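Local atomic coordinates of peroxisomal fatty acid beta-oxidation multifunctional protein MFP2 (Arabidopsis thaliana, PDB entry 2WTB), a protein that hydrates long-chain enoyl-CoAs and oxidises 3-hydroxyacyl-CoAs in peroxisomal fatty acid beta-oxidation during seed germination. Residues A[13-21]-A[49-58]. Sequence-based numbering, arbitrary orientation.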
loop_
_atom_site.group_PDB
_atom_site.type_symbol
_atom_site.label_atom_id
_atom_site.label_comp_id
_atom_site.label_asym_id
_atom_site.label_seq_id
_atom_site.Cartn_x
_atom_site.Cartn_y
_atom_site.Cartn_z
ATOM N N VAL A 13 38.393 1.987 17.592
ATOM C CA VAL A 13 38.560 1.983 19.040
ATOM C C VAL A 13 39.089 3.318 19.543
ATOM O O VAL A 13 40.215 3.708 19.233
ATOM C CB VAL A 13 39.521 0.871 19.496
ATOM C CG1 VAL A 13 39.639 0.873 21.009
ATOM C CG2 VAL A 13 39.048 -0.482 18.989
ATOM N N GLY A 14 38.271 4.015 20.323
ATOM C CA GLY A 14 38.657 5.300 20.873
ATOM C C GLY A 14 39.746 5.166 21.917
ATOM O O GLY A 14 40.164 4.056 22.252
ATOM N N GLY A 15 40.209 6.302 22.431
ATOM C CA GLY A 15 41.235 6.320 23.457
ATOM C C GLY A 15 40.678 5.981 24.825
ATOM O O GLY A 15 41.424 5.829 25.790
ATOM N N ASP A 16 39.357 5.868 24.909
ATOM C CA ASP A 16 38.703 5.475 26.151
ATOM C C ASP A 16 38.461 3.972 26.167
ATOM O O ASP A 16 37.945 3.425 27.140
ATOM C CB ASP A 16 37.388 6.233 26.340
ATOM C CG ASP A 16 36.439 6.061 25.169
ATOM O OD1 ASP A 16 36.753 5.271 24.252
ATOM O OD2 ASP A 16 35.378 6.718 25.168
ATOM N N GLY A 17 38.833 3.310 25.076
ATOM C CA GLY A 17 38.729 1.867 24.990
ATOM C C GLY A 17 37.411 1.387 24.418
ATOM O O GLY A 17 37.191 0.183 24.279
ATOM N N VAL A 18 36.530 2.325 24.087
ATOM C CA VAL A 18 35.235 1.975 23.515
ATOM C C VAL A 18 35.331 1.752 22.007
ATOM O O VAL A 18 35.858 2.590 21.274
ATOM C CB VAL A 18 34.170 3.055 23.794
ATOM C CG1 VAL A 18 32.810 2.579 23.316
ATOM C CG2 VAL A 18 34.128 3.390 25.274
ATOM N N ALA A 19 34.818 0.614 21.552
ATOM C CA ALA A 19 34.800 0.299 20.131
ATOM C C ALA A 19 33.477 0.726 19.499
ATOM O O ALA A 19 32.412 0.240 19.878
ATOM C CB ALA A 19 35.045 -1.190 19.912
ATOM N N VAL A 20 33.554 1.639 18.535
ATOM C CA VAL A 20 32.375 2.118 17.822
ATOM C C VAL A 20 32.247 1.425 16.471
ATOM O O VAL A 20 33.143 1.515 15.634
ATOM C CB VAL A 20 32.444 3.635 17.582
ATOM C CG1 VAL A 20 31.168 4.125 16.912
ATOM C CG2 VAL A 20 32.688 4.369 18.889
ATOM N N ILE A 21 31.127 0.741 16.262
ATOM C CA ILE A 21 30.876 0.030 15.015
ATOM C C ILE A 21 29.797 0.735 14.206
ATOM O O ILE A 21 28.663 0.879 14.667
ATOM C CB ILE A 21 30.422 -1.415 15.282
ATOM C CG1 ILE A 21 31.436 -2.140 16.166
ATOM C CG2 ILE A 21 30.209 -2.166 13.975
ATOM C CD1 ILE A 21 31.052 -3.563 16.462
ATOM N N ARG A 49 40.463 -8.081 22.306
ATOM C CA ARG A 49 41.401 -6.977 22.463
ATOM C C ARG A 49 41.387 -6.425 23.885
ATOM O O ARG A 49 40.337 -6.058 24.410
ATOM C CB ARG A 49 41.098 -5.865 21.455
ATOM C CG ARG A 49 41.456 -6.223 20.020
ATOM C CD ARG A 49 41.157 -5.084 19.064
ATOM N NE ARG A 49 41.793 -3.836 19.477
ATOM C CZ ARG A 49 41.872 -2.753 18.712
ATOM N NH1 ARG A 49 41.360 -2.765 17.490
ATOM N NH2 ARG A 49 42.464 -1.660 19.166
ATOM N N ASN A 50 42.562 -6.370 24.502
ATOM C CA ASN A 50 42.690 -5.870 25.865
ATOM C C ASN A 50 42.385 -4.382 25.967
ATOM O O ASN A 50 41.947 -3.899 27.012
ATOM C CB ASN A 50 44.090 -6.156 26.406
ATOM C CG ASN A 50 44.366 -7.637 26.543
ATOM O OD1 ASN A 50 43.473 -8.417 26.873
ATOM N ND2 ASN A 50 45.609 -8.034 26.291
ATOM N N ASP A 51 42.619 -3.660 24.875
ATOM C CA ASP A 51 42.400 -2.216 24.847
ATOM C C ASP A 51 40.924 -1.856 24.684
ATOM O O ASP A 51 40.551 -0.687 24.775
ATOM C CB ASP A 51 43.233 -1.565 23.739
ATOM C CG ASP A 51 43.053 -2.247 22.398
ATOM O OD1 ASP A 51 42.174 -3.124 22.284
ATOM O OD2 ASP A 51 43.795 -1.906 21.456
ATOM N N VAL A 52 40.091 -2.862 24.441
ATOM C CA VAL A 52 38.654 -2.648 24.312
ATOM C C VAL A 52 37.934 -2.950 25.625
ATOM O O VAL A 52 38.165 -3.990 26.242
ATOM C CB VAL A 52 38.062 -3.512 23.186
ATOM C CG1 VAL A 52 36.553 -3.338 23.117
ATOM C CG2 VAL A 52 38.709 -3.157 21.859
ATOM N N LYS A 53 37.067 -2.035 26.048
ATOM C CA LYS A 53 36.326 -2.191 27.298
ATOM C C LYS A 53 34.848 -2.461 27.042
ATOM O O LYS A 53 34.214 -3.242 27.752
ATOM C CB LYS A 53 36.470 -0.941 28.168
ATOM C CG LYS A 53 37.886 -0.649 28.633
ATOM C CD LYS A 53 37.908 0.551 29.567
ATOM C CE LYS A 53 39.311 0.857 30.054
ATOM N NZ LYS A 53 39.319 2.055 30.938
ATOM N N ALA A 54 34.301 -1.802 26.029
ATOM C CA ALA A 54 32.897 -1.961 25.679
ATOM C C ALA A 54 32.695 -1.704 24.189
ATOM O O ALA A 54 33.649 -1.423 23.466
ATOM C CB ALA A 54 32.035 -1.021 26.507
ATOM N N ILE A 55 31.451 -1.804 23.736
ATOM C CA ILE A 55 31.137 -1.617 22.326
ATOM C C ILE A 55 29.954 -0.675 22.152
ATOM O O ILE A 55 29.027 -0.668 22.959
ATOM C CB ILE A 55 30.814 -2.960 21.629
ATOM C CG1 ILE A 55 32.062 -3.841 21.538
ATOM C CG2 ILE A 55 30.233 -2.727 20.247
ATOM C CD1 ILE A 55 32.292 -4.710 22.753
ATOM N N VAL A 56 29.998 0.129 21.099
ATOM C CA VAL A 56 28.870 0.966 20.730
ATOM C C VAL A 56 28.535 0.701 19.270
ATOM O O VAL A 56 29.430 0.512 18.449
ATOM C CB VAL A 56 29.180 2.460 20.947
ATOM C CG1 VAL A 56 28.097 3.331 20.328
ATOM C CG2 VAL A 56 29.325 2.755 22.434
ATOM N N ILE A 57 27.247 0.659 18.951
ATOM C CA ILE A 57 26.818 0.415 17.582
ATOM C C ILE A 57 25.980 1.575 17.063
ATOM O O ILE A 57 25.080 2.063 17.747
ATOM C CB ILE A 57 25.994 -0.880 17.456
ATOM C CG1 ILE A 57 26.742 -2.068 18.068
ATOM C CG2 ILE A 57 25.648 -1.143 15.991
ATOM C CD1 ILE A 57 25.995 -3.398 17.942
ATOM N N THR A 58 26.283 2.016 15.848
ATOM C CA THR A 58 25.530 3.091 15.223
ATOM C C THR A 58 25.543 2.923 13.709
ATOM O O THR A 58 26.317 2.131 13.173
ATOM C CB THR A 58 26.097 4.471 15.605
ATOM O OG1 THR A 58 25.310 5.500 14.997
ATOM C CG2 THR A 58 27.540 4.597 15.149
HETATM O O HOH W 1 39.620 4.347 29.297
#
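Ala-19 is tied to two residues of 49-58 through its backbone. Its N donates to Ala-54 O at 3.0 Å, and its O accepts from Val-56 N at 2.7 Å. Ile-21 repeats the pattern two residues on: its N donates to Val-56 O and its O accepts from Thr-58 N. At the turn end, Lys-53 N donates to Gly-17 O at 2.8 Å. A water bridges Asp-16 O and Lys-53 NZ. Asp-16 OD1 accepts from Val-18 N, an Asx turn, while Asp-16 OD2 forms a salt bridge with Arg-198 of helix 193-205. Arg-49 NE bonds to Asp-51 OD1 and Arg-49 NH2 to Asp-51 OD2, side-on, a salt bridge that limits the guanidinium's rotation. The bend at chi3 (54°) turns the arginine chain back toward Asp-51, and Arg-49 NH1 also forms a salt bridge with Glu-45 of helix 33-46. The two strands run parallel, joined through helix 33-46 as a beta-alpha-beta unit of the crotonase-type hydratase domain. Val-18 and Val-56 face helix 193-205; Val-18 CG1 lies 3.6 Å from Val-56 CG2. Ile-21 and Ile-55 face helix 33-46, with Ile-21 CD1 4.0 Å from Ile-55 CG2. Ala-19 CB packs 4.1 Å from Val-52 CG1. Val-13 CG2 sits over one face of the Arg-49 guanidinium, 3.6 Å from NH1 of Arg-49.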